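Local coordinates for protein exoglucanase A (Cellulomonas fimi, PDB 7CBD) that hydrolyses, through this family 6 catalytic domain, beta-1,4-glucosidic linkages of cellulose with inversion of anomeric configuration, releasing cellobiose from non-reducing ends, at residues Asn90-Asp95 with Val362-Pro367; Ala51-Arg56 with Ser231-Thr236; Ala144-Asp149 with Asp179-Ile184. One frame throughout, in Å; residues are numbered along the deposited sequence.

In the fold
All three contacts belong to the parallel-stranded, distorted barrel of the family 6 glycoside hydrolase domain and rest on van der Waals contacts, with no hydrogen bond between their paired segments. Contacts 2 and 3 are wholly apolar; contact 1 also takes in a buried amide. Contacts 1 and 2 lie near the centre of the molecule, their centres about 4 Å apart, joined by a hydrogen bond from Trp53 NE1 to Ile364 O. Contact 1 fills the barrel interior with buried side chains, whereas contact 2 sits beside the predicted catalytic residues and uses partly exposed ones. Contact 3, about 12 Å from contact 1 between centres, is again buried, but lies outside the barrel, between strand and helix. Strands 52-54, 87-93 and 141-146, adjacent in the sheet, carry the three contacts.

Contact 1: residues Asn90-Asp95 with Val362-Pro367; sequences NLVIYD and VWIKPP
Strand 87-93 and the loop that follows strand 358-362 face each other without backbone pairing, the closest CA atoms being those of Asn90 and Ile364, 7.3 Å apart. Val92 and Ile364 make the tightest touch: CG2 of Val92 meets CG2 of Ile364 at 3.6 Å, methyl against methyl, the two side chains slanting across one another. Ile364 spans two neighbours because its branches diverge. CG2 lies anti to the backbone N and takes Val92, while CG1, beside that N (chi1 -57°), carries CD1 over to Asn90, where it comes within 4.1 Å of OD1. The same OD1 is 4.1 Å from CG1 of Val362, leaving the amide oxygen bordered by two methyl groups. These approaches are van der Waals contacts; the polar needs of the buried amide are met elsewhere, OD1 bonding to the hydroxyl of Tyr10 and ND2 to OE1 of Gln15. The result is a mostly apolar filling of the barrel interior, with the side chain of Val92 about 10 Å from that of Asp149, the predicted proton donor. Strand 87-93 runs between strands 52-54 and 141-146; on its other side Leu91 and Ile93 pack against helix 114-132, while Ile364 also touches Thr145 of strand 141-146.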
loop_
_atom_site.group_PDB
_atom_site.type_symbol
_atom_site.label_atom_id
_atom_site.label_comp_id
_atom_site.label_asym_id
_atom_site.label_seq_id
_atom_site.Cartn_x
_atom_site.Cartn_y
_atom_site.Cartn_z
ATOM N N ASN A 90 4.010 11.967 -0.951
ATOM C CA ASN A 90 3.683 10.740 -0.227
ATOM C C ASN A 90 4.950 10.106 0.329
ATOM O O ASN A 90 5.876 9.795 -0.425
ATOM C CB ASN A 90 2.981 9.750 -1.150
ATOM C CG ASN A 90 1.599 10.210 -1.541
ATOM O OD1 ASN A 90 0.673 10.152 -0.737
ATOM N ND2 ASN A 90 1.453 10.670 -2.778
ATOM N N LEU A 91 4.970 9.885 1.643
ATOM C CA LEU A 91 6.131 9.386 2.365
ATOM C C LEU A 91 5.673 8.210 3.214
ATOM O O LEU A 91 4.651 8.310 3.899
ATOM C CB LEU A 91 6.594 10.498 3.301
ATOM C CG LEU A 91 8.058 10.754 3.688
ATOM C CD1 LEU A 91 8.173 11.251 5.134
ATOM C CD2 LEU A 91 8.995 9.626 3.420
ATOM N N VAL A 92 6.405 7.099 3.183
ATOM C CA VAL A 92 6.044 5.929 3.984
ATOM C C VAL A 92 6.991 5.800 5.169
ATOM O O VAL A 92 8.213 5.691 4.996
ATOM C CB VAL A 92 6.013 4.630 3.171
ATOM C CG1 VAL A 92 5.311 3.541 3.987
ATOM C CG2 VAL A 92 5.300 4.851 1.850
ATOM N N ILE A 93 6.403 5.795 6.362
ATOM C CA ILE A 93 7.097 5.575 7.621
ATOM C C ILE A 93 6.987 4.076 7.904
ATOM O O ILE A 93 5.880 3.551 8.067
ATOM C CB ILE A 93 6.422 6.399 8.732
ATOM C CG1 ILE A 93 6.327 7.877 8.331
ATOM C CG2 ILE A 93 7.131 6.223 10.064
ATOM C CD1 ILE A 93 7.661 8.536 8.055
ATOM N N TYR A 94 8.119 3.368 7.908
ATOM C CA TYR A 94 8.077 1.906 7.867
ATOM C C TYR A 94 9.347 1.313 8.458
ATOM O O TYR A 94 10.159 0.721 7.735
ATOM C CB TYR A 94 7.892 1.422 6.421
ATOM C CG TYR A 94 7.607 -0.062 6.227
ATOM C CD1 TYR A 94 6.681 -0.733 7.015
ATOM C CD2 TYR A 94 8.235 -0.773 5.210
ATOM C CE1 TYR A 94 6.409 -2.088 6.819
ATOM C CE2 TYR A 94 7.970 -2.110 5.002
ATOM C CZ TYR A 94 7.055 -2.763 5.804
ATOM O OH TYR A 94 6.801 -4.099 5.575
ATOM N N ASP A 95 9.526 1.444 9.780
ATOM C CA ASP A 95 10.703 0.842 10.396
ATOM C C ASP A 95 10.489 0.474 11.860
ATOM O O ASP A 95 11.453 0.481 12.635
ATOM C CB ASP A 95 11.935 1.748 10.244
ATOM C CG ASP A 95 13.242 0.976 10.277
ATOM O OD1 ASP A 95 13.244 -0.263 10.079
ATOM O OD2 ASP A 95 14.280 1.637 10.484
ATOM N N VAL A 362 -4.085 6.612 -4.413
ATOM C CA VAL A 362 -2.651 6.856 -4.366
ATOM C C VAL A 362 -1.943 5.575 -4.773
ATOM O O VAL A 362 -2.494 4.477 -4.667
ATOM C CB VAL A 362 -2.192 7.293 -2.955
ATOM C CG1 VAL A 362 -2.610 8.721 -2.671
ATOM C CG2 VAL A 362 -2.788 6.358 -1.907
ATOM N N TRP A 363 -0.704 5.720 -5.242
ATOM C CA TRP A 363 0.201 4.584 -5.444
ATOM C C TRP A 363 1.226 4.654 -4.322
ATOM O O TRP A 363 2.223 5.381 -4.419
ATOM C CB TRP A 363 0.868 4.622 -6.811
ATOM C CG TRP A 363 -0.037 4.235 -7.928
ATOM C CD1 TRP A 363 -1.370 3.921 -7.851
ATOM C CD2 TRP A 363 0.327 4.115 -9.305
ATOM N NE1 TRP A 363 -1.850 3.604 -9.107
ATOM C CE2 TRP A 363 -0.829 3.729 -10.016
ATOM C CE3 TRP A 363 1.521 4.304 -10.006
ATOM C CZ2 TRP A 363 -0.822 3.526 -11.397
ATOM C CZ3 TRP A 363 1.528 4.107 -11.376
ATOM C CH2 TRP A 363 0.360 3.721 -12.059
ATOM N N ILE A 364 0.970 3.916 -3.243
ATOM C CA ILE A 364 1.919 3.895 -2.138
ATOM C C ILE A 364 3.074 2.954 -2.459
ATOM O O ILE A 364 4.231 3.371 -2.548
ATOM C CB ILE A 364 1.230 3.575 -0.797
ATOM C CG1 ILE A 364 0.107 4.578 -0.495
ATOM C CG2 ILE A 364 2.250 3.590 0.320
ATOM C CD1 ILE A 364 0.543 6.042 -0.454
ATOM N N LYS A 365 2.779 1.680 -2.688
ATOM C CA LYS A 365 3.796 0.788 -3.237
ATOM C C LYS A 365 4.105 1.217 -4.670
ATOM O O LYS A 365 3.177 1.444 -5.452
ATOM C CB LYS A 365 3.266 -0.638 -3.247
ATOM C CG LYS A 365 4.239 -1.652 -3.815
ATOM C CD LYS A 365 5.396 -1.908 -2.862
ATOM C CE LYS A 365 6.328 -2.981 -3.419
ATOM N NZ LYS A 365 7.366 -3.410 -2.440
ATOM N N PRO A 366 5.375 1.345 -5.059
ATOM C CA PRO A 366 5.686 1.723 -6.454
ATOM C C PRO A 366 5.652 0.505 -7.359
ATOM O O PRO A 366 6.399 -0.462 -7.131
ATOM C CB PRO A 366 7.109 2.299 -6.359
ATOM C CG PRO A 366 7.343 2.554 -4.861
ATOM C CD PRO A 366 6.570 1.432 -4.204
ATOM N N PRO A 367 4.799 0.502 -8.385
ATOM C CA PRO A 367 4.743 -0.658 -9.282
ATOM C C PRO A 367 6.111 -0.992 -9.851
ATOM O O PRO A 367 6.858 -0.112 -10.287
ATOM C CB PRO A 367 3.770 -0.210 -10.380
ATOM C CG PRO A 367 2.878 0.782 -9.689
ATOM C CD PRO A 367 3.769 1.510 -8.714
#

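Contact 2: residues Ala51-Arg56 with Ser231-Thr236; sequences AVWMDR and SDVANT
Trp53, on strand 52-54 of the family 6 barrel, extends its indole to a type II beta turn, Asp232-Asn235, in the loop after strand 228-231. Most of the surface buried here belongs to Trp53, followed by Val233 and Ala234, the two central residues of the turn. With CG beside the backbone N (chi1 -72°), the indole points its six-membered ring at the turn. CH2 does most of the touching, and CG2 of Val233 meets this part of the ring obliquely. Ala234 offers its CB to the same corner, 4.4 Å from CH2, so one ring atom is shared by both residues. The indole is further positioned by a hydrogen bond from NE1 to the backbone O of Ile364 and by an edge-to-face stack with Tyr94. The turn is closed by a bond from Asn235 N to Asp232 O of 2.9 Å, and Ala234 N is held by OD2 of Asp295. The side chain of Ala234 is about 5 Å from that of Asp371, the predicted nucleophile, and that of Val233 about 8 Å from that of Asp149, the predicted proton donor, which puts this apolar patch beside the probable catalytic centre. CG2 of Val233 lies 3.9 Å from CH2 of Trp53 and 4.2 Å from its neighbour CZ2.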
loop_
_atom_site.group_PDB
_atom_site.type_symbol
_atom_site.label_atom_id
_atom_site.label_comp_id
_atom_site.label_asym_id
_atom_site.label_seq_id
_atom_site.Cartn_x
_atom_site.Cartn_y
_atom_site.Cartn_z
ATOM N N ALA A 51 4.716 6.832 -3.738
ATOM C CA ALA A 51 5.265 7.207 -2.446
ATOM C C ALA A 51 6.739 6.840 -2.352
ATOM O O ALA A 51 7.201 5.854 -2.936
ATOM C CB ALA A 51 4.504 6.523 -1.315
ATOM N N VAL A 52 7.471 7.642 -1.585
ATOM C CA VAL A 52 8.857 7.358 -1.245
ATOM C C VAL A 52 8.878 6.640 0.097
ATOM O O VAL A 52 8.333 7.142 1.089
ATOM C CB VAL A 52 9.684 8.653 -1.197
ATOM C CG1 VAL A 52 11.072 8.370 -0.638
ATOM C CG2 VAL A 52 9.754 9.268 -2.588
ATOM N N TRP A 53 9.504 5.466 0.135
ATOM C CA TRP A 53 9.515 4.620 1.325
ATOM C C TRP A 53 10.800 4.845 2.110
ATOM O O TRP A 53 11.898 4.630 1.587
ATOM C CB TRP A 53 9.429 3.142 0.941
ATOM C CG TRP A 53 8.086 2.724 0.435
ATOM C CD1 TRP A 53 7.445 3.181 -0.690
ATOM C CD2 TRP A 53 7.208 1.761 1.036
ATOM N NE1 TRP A 53 6.225 2.551 -0.825
ATOM C CE2 TRP A 53 6.057 1.680 0.221
ATOM C CE3 TRP A 53 7.283 0.958 2.177
ATOM C CZ2 TRP A 53 4.989 0.837 0.526
ATOM C CZ3 TRP A 53 6.222 0.119 2.468
ATOM C CH2 TRP A 53 5.094 0.061 1.647
ATOM N N MET A 54 10.664 5.242 3.376
ATOM C CA MET A 54 11.791 5.205 4.305
ATOM C C MET A 54 11.773 3.837 4.990
ATOM O O MET A 54 11.367 3.676 6.139
ATOM C CB MET A 54 11.710 6.363 5.293
ATOM C CG MET A 54 11.938 7.729 4.635
ATOM S SD MET A 54 13.629 7.974 4.035
ATOM C CE MET A 54 13.403 8.038 2.259
ATOM N N ASP A 55 12.184 2.818 4.229
ATOM C CA ASP A 55 12.048 1.434 4.680
ATOM C C ASP A 55 13.221 0.948 5.519
ATOM O O ASP A 55 13.238 -0.221 5.918
ATOM C CB ASP A 55 11.765 0.473 3.512
ATOM C CG ASP A 55 12.833 0.505 2.431
ATOM O OD1 ASP A 55 13.729 1.367 2.478
ATOM O OD2 ASP A 55 12.773 -0.349 1.516
ATOM N N ARG A 56 14.186 1.816 5.800
ATOM C CA ARG A 56 15.300 1.525 6.687
ATOM C C ARG A 56 15.970 2.852 6.998
ATOM O O ARG A 56 15.796 3.836 6.270
ATOM C CB ARG A 56 16.298 0.544 6.059
ATOM C CG ARG A 56 16.628 0.843 4.619
ATOM C CD ARG A 56 17.607 -0.182 4.047
ATOM N NE ARG A 56 17.613 -0.220 2.588
ATOM C CZ ARG A 56 18.596 -0.731 1.849
ATOM N NH1 ARG A 56 18.495 -0.724 0.527
ATOM N NH2 ARG A 56 19.677 -1.245 2.424
ATOM N N SER A 231 -5.783 2.020 3.041
ATOM C CA SER A 231 -5.915 0.579 2.875
ATOM C C SER A 231 -5.184 0.095 1.627
ATOM O O SER A 231 -4.861 0.872 0.720
ATOM C CB SER A 231 -7.387 0.143 2.828
ATOM O OG SER A 231 -7.920 0.237 1.517
ATOM N N ASP A 232 -4.919 -1.211 1.611
ATOM C CA ASP A 232 -4.380 -1.937 0.467
ATOM C C ASP A 232 -2.920 -1.608 0.194
ATOM O O ASP A 232 -2.424 -1.947 -0.898
ATOM C CB ASP A 232 -5.215 -1.709 -0.807
ATOM C CG ASP A 232 -5.511 -2.981 -1.589
ATOM O OD1 ASP A 232 -5.274 -4.103 -1.095
ATOM O OD2 ASP A 232 -6.033 -2.829 -2.723
ATOM N N VAL A 233 -2.199 -0.968 1.130
ATOM C CA VAL A 233 -0.825 -0.621 0.774
ATOM C C VAL A 233 0.012 -1.865 0.536
ATOM O O VAL A 233 0.011 -2.831 1.318
ATOM C CB VAL A 233 -0.154 0.516 1.575
ATOM C CG1 VAL A 233 -1.080 1.268 2.532
ATOM C CG2 VAL A 233 1.187 0.135 2.107
ATOM N N ALA A 234 0.674 -1.871 -0.607
ATOM C CA ALA A 234 1.502 -2.970 -1.075
ATOM C C ALA A 234 0.728 -4.260 -1.273
ATOM O O ALA A 234 1.342 -5.312 -1.434
ATOM C CB ALA A 234 2.732 -3.194 -0.188
ATOM N N ASN A 235 -0.600 -4.209 -1.288
ATOM C CA ASN A 235 -1.434 -5.378 -1.517
ATOM C C ASN A 235 -2.134 -5.247 -2.862
ATOM O O ASN A 235 -1.883 -4.316 -3.635
ATOM C CB ASN A 235 -2.404 -5.610 -0.348
ATOM C CG ASN A 235 -2.723 -7.088 -0.138
ATOM O OD1 ASN A 235 -3.557 -7.661 -0.841
ATOM N ND2 ASN A 235 -2.044 -7.715 0.811
ATOM N N THR A 236 -2.996 -6.218 -3.152
ATOM C CA THR A 236 -3.615 -6.342 -4.461
ATOM C C THR A 236 -5.123 -6.523 -4.402
ATOM O O THR A 236 -5.740 -6.709 -5.453
ATOM C CB THR A 236 -2.990 -7.499 -5.257
ATOM O OG1 THR A 236 -3.157 -8.724 -4.533
ATOM C CG2 THR A 236 -1.508 -7.257 -5.485
#

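Contact 3: residues Ala144-Asp149 with Asp179-Ile184; sequences ATIEPD and DKLHAI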
loop_
_atom_site.group_PDB
_atom_site.type_symbol
_atom_site.label_atom_id
_atom_site.label_comp_id
_atom_site.label_asym_id
_atom_site.label_seq_id
_atom_site.Cartn_x
_atom_site.Cartn_y
_atom_site.Cartn_z
ATOM N N ALA A 144 1.997 11.287 5.188
ATOM C CA ALA A 144 2.820 10.238 5.773
ATOM C C ALA A 144 1.942 9.012 5.989
ATOM O O ALA A 144 1.009 9.045 6.805
ATOM C CB ALA A 144 3.406 10.730 7.092
ATOM N N THR A 145 2.215 7.945 5.233
ATOM C CA THR A 145 1.581 6.661 5.504
ATOM C C THR A 145 2.304 6.027 6.689
ATOM O O THR A 145 3.512 5.778 6.620
ATOM C CB THR A 145 1.657 5.760 4.270
ATOM O OG1 THR A 145 0.746 6.230 3.270
ATOM C CG2 THR A 145 1.280 4.320 4.631
ATOM N N ILE A 146 1.576 5.783 7.778
ATOM C CA ILE A 146 2.179 5.423 9.061
ATOM C C ILE A 146 2.161 3.903 9.221
ATOM O O ILE A 146 1.127 3.304 9.539
ATOM C CB ILE A 146 1.482 6.107 10.241
ATOM C CG1 ILE A 146 1.376 7.623 10.048
ATOM C CG2 ILE A 146 2.221 5.782 11.539
ATOM C CD1 ILE A 146 2.697 8.329 9.910
ATOM N N GLU A 147 3.326 3.291 9.026
ATOM C CA GLU A 147 3.678 1.927 9.418
ATOM C C GLU A 147 2.731 0.859 8.884
ATOM O O GLU A 147 1.951 0.258 9.637
ATOM C CB GLU A 147 3.899 1.833 10.930
ATOM C CG GLU A 147 5.070 2.677 11.421
ATOM C CD GLU A 147 6.445 2.123 11.052
ATOM O OE1 GLU A 147 6.548 0.962 10.593
ATOM O OE2 GLU A 147 7.444 2.856 11.227
ATOM N N PRO A 148 2.807 0.568 7.588
ATOM C CA PRO A 148 2.078 -0.584 7.041
ATOM C C PRO A 148 2.397 -1.867 7.802
ATOM O O PRO A 148 3.477 -2.024 8.373
ATOM C CB PRO A 148 2.586 -0.660 5.595
ATOM C CG PRO A 148 3.033 0.750 5.282
ATOM C CD PRO A 148 3.595 1.276 6.567
ATOM N N ASP A 149 1.428 -2.786 7.818
ATOM C CA ASP A 149 1.622 -4.114 8.406
ATOM C C ASP A 149 2.024 -4.055 9.878
ATOM O O ASP A 149 2.894 -4.807 10.323
ATOM C CB ASP A 149 2.621 -4.945 7.597
ATOM C CG ASP A 149 2.659 -6.395 8.034
ATOM O OD1 ASP A 149 1.618 -6.898 8.511
ATOM O OD2 ASP A 149 3.738 -7.017 7.933
ATOM N N ASP A 179 3.057 11.648 17.323
ATOM C CA ASP A 179 3.322 12.857 18.099
ATOM C C ASP A 179 4.297 13.769 17.365
ATOM O O ASP A 179 4.074 14.983 17.254
ATOM C CB ASP A 179 3.897 12.499 19.476
ATOM C CG ASP A 179 2.848 12.002 20.469
ATOM O OD1 ASP A 179 1.630 12.219 20.259
ATOM O OD2 ASP A 179 3.258 11.402 21.488
ATOM N N LYS A 180 5.394 13.199 16.856
ATOM C CA LYS A 180 6.417 14.012 16.205
ATOM C C LYS A 180 5.923 14.578 14.883
ATOM O O LYS A 180 6.204 15.734 14.552
ATOM C CB LYS A 180 7.684 13.187 15.992
ATOM C CG LYS A 180 8.387 12.836 17.292
ATOM C CD LYS A 180 9.168 14.016 17.832
ATOM C CE LYS A 180 10.385 14.296 16.956
ATOM N NZ LYS A 180 11.372 15.219 17.595
ATOM N N LEU A 181 5.199 13.774 14.104
ATOM C CA LEU A 181 4.777 14.209 12.780
ATOM C C LEU A 181 3.580 15.144 12.850
ATOM O O LEU A 181 3.504 16.118 12.091
ATOM C CB LEU A 181 4.470 12.998 11.903
ATOM C CG LEU A 181 5.689 12.151 11.544
ATOM C CD1 LEU A 181 5.279 10.918 10.776
ATOM C CD2 LEU A 181 6.676 12.945 10.739
ATOM N N HIS A 182 2.621 14.862 13.738
ATOM C CA HIS A 182 1.471 15.753 13.829
ATOM C C HIS A 182 1.858 17.153 14.304
ATOM O O HIS A 182 1.153 18.122 14.002
ATOM C CB HIS A 182 0.380 15.165 14.719
ATOM C CG HIS A 182 -0.767 16.098 14.917
ATOM N ND1 HIS A 182 -1.591 16.484 13.882
ATOM C CD2 HIS A 182 -1.181 16.783 16.007
ATOM C CE1 HIS A 182 -2.487 17.343 14.335
ATOM N NE2 HIS A 182 -2.260 17.541 15.620
ATOM N N ALA A 183 2.962 17.285 15.038
ATOM C CA ALA A 183 3.429 18.604 15.452
ATOM C C ALA A 183 3.864 19.477 14.278
ATOM O O ALA A 183 4.033 20.687 14.457
ATOM C CB ALA A 183 4.571 18.476 16.467
ATOM N N ILE A 184 4.043 18.900 13.093
ATOM C CA ILE A 184 4.471 19.626 11.901
ATOM C C ILE A 184 3.216 19.939 11.091
ATOM O O ILE A 184 2.550 19.004 10.622
ATOM C CB ILE A 184 5.480 18.800 11.091
ATOM C CG1 ILE A 184 6.576 18.272 12.029
ATOM C CG2 ILE A 184 6.057 19.620 9.929
ATOM C CD1 ILE A 184 7.563 17.335 11.385
#
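A right-handed beta-alpha-beta crossover links the parallel neighbours 141-146 and 187-192 through helix 161-182, and here the C-terminal part of that helix packs on strand 141-146. Leu181 carries the helix side alone. Its CD1 meets CD1 of Ile146 at 3.8 Å, the two side chains meeting tip to tip, and lies 4.1 Å from CB of Ala144, two residues earlier on the strand. A single methyl thus spans two residues of the same strand face. Leu181 has CG beside its backbone N (chi1 -68°) and an extended second torsion (chi2 175°), which carries CD1 out toward the strand; in Ile146 the second torsion (chi2 -60°) turns CD1 out of the extended line, to where it meets that methyl. The nearest CA atoms, of Ala144 and Leu181, are 8.3 Å apart, a gap bridged by side chains. Around this apolar core, Leu181 also touches Ile93 of strand 87-93, Asn189 of strand 187-192 and Leu132 of helix 114-132. Beyond Ile146 the strand gives way to the loop bearing Asp149, the predicted proton donor. Helices packed by aliphatic residues onto the outside of a parallel-stranded barrel, with the predicted catalytic residues on loops after the strands, typify the modified TIM-barrel fold of family 6.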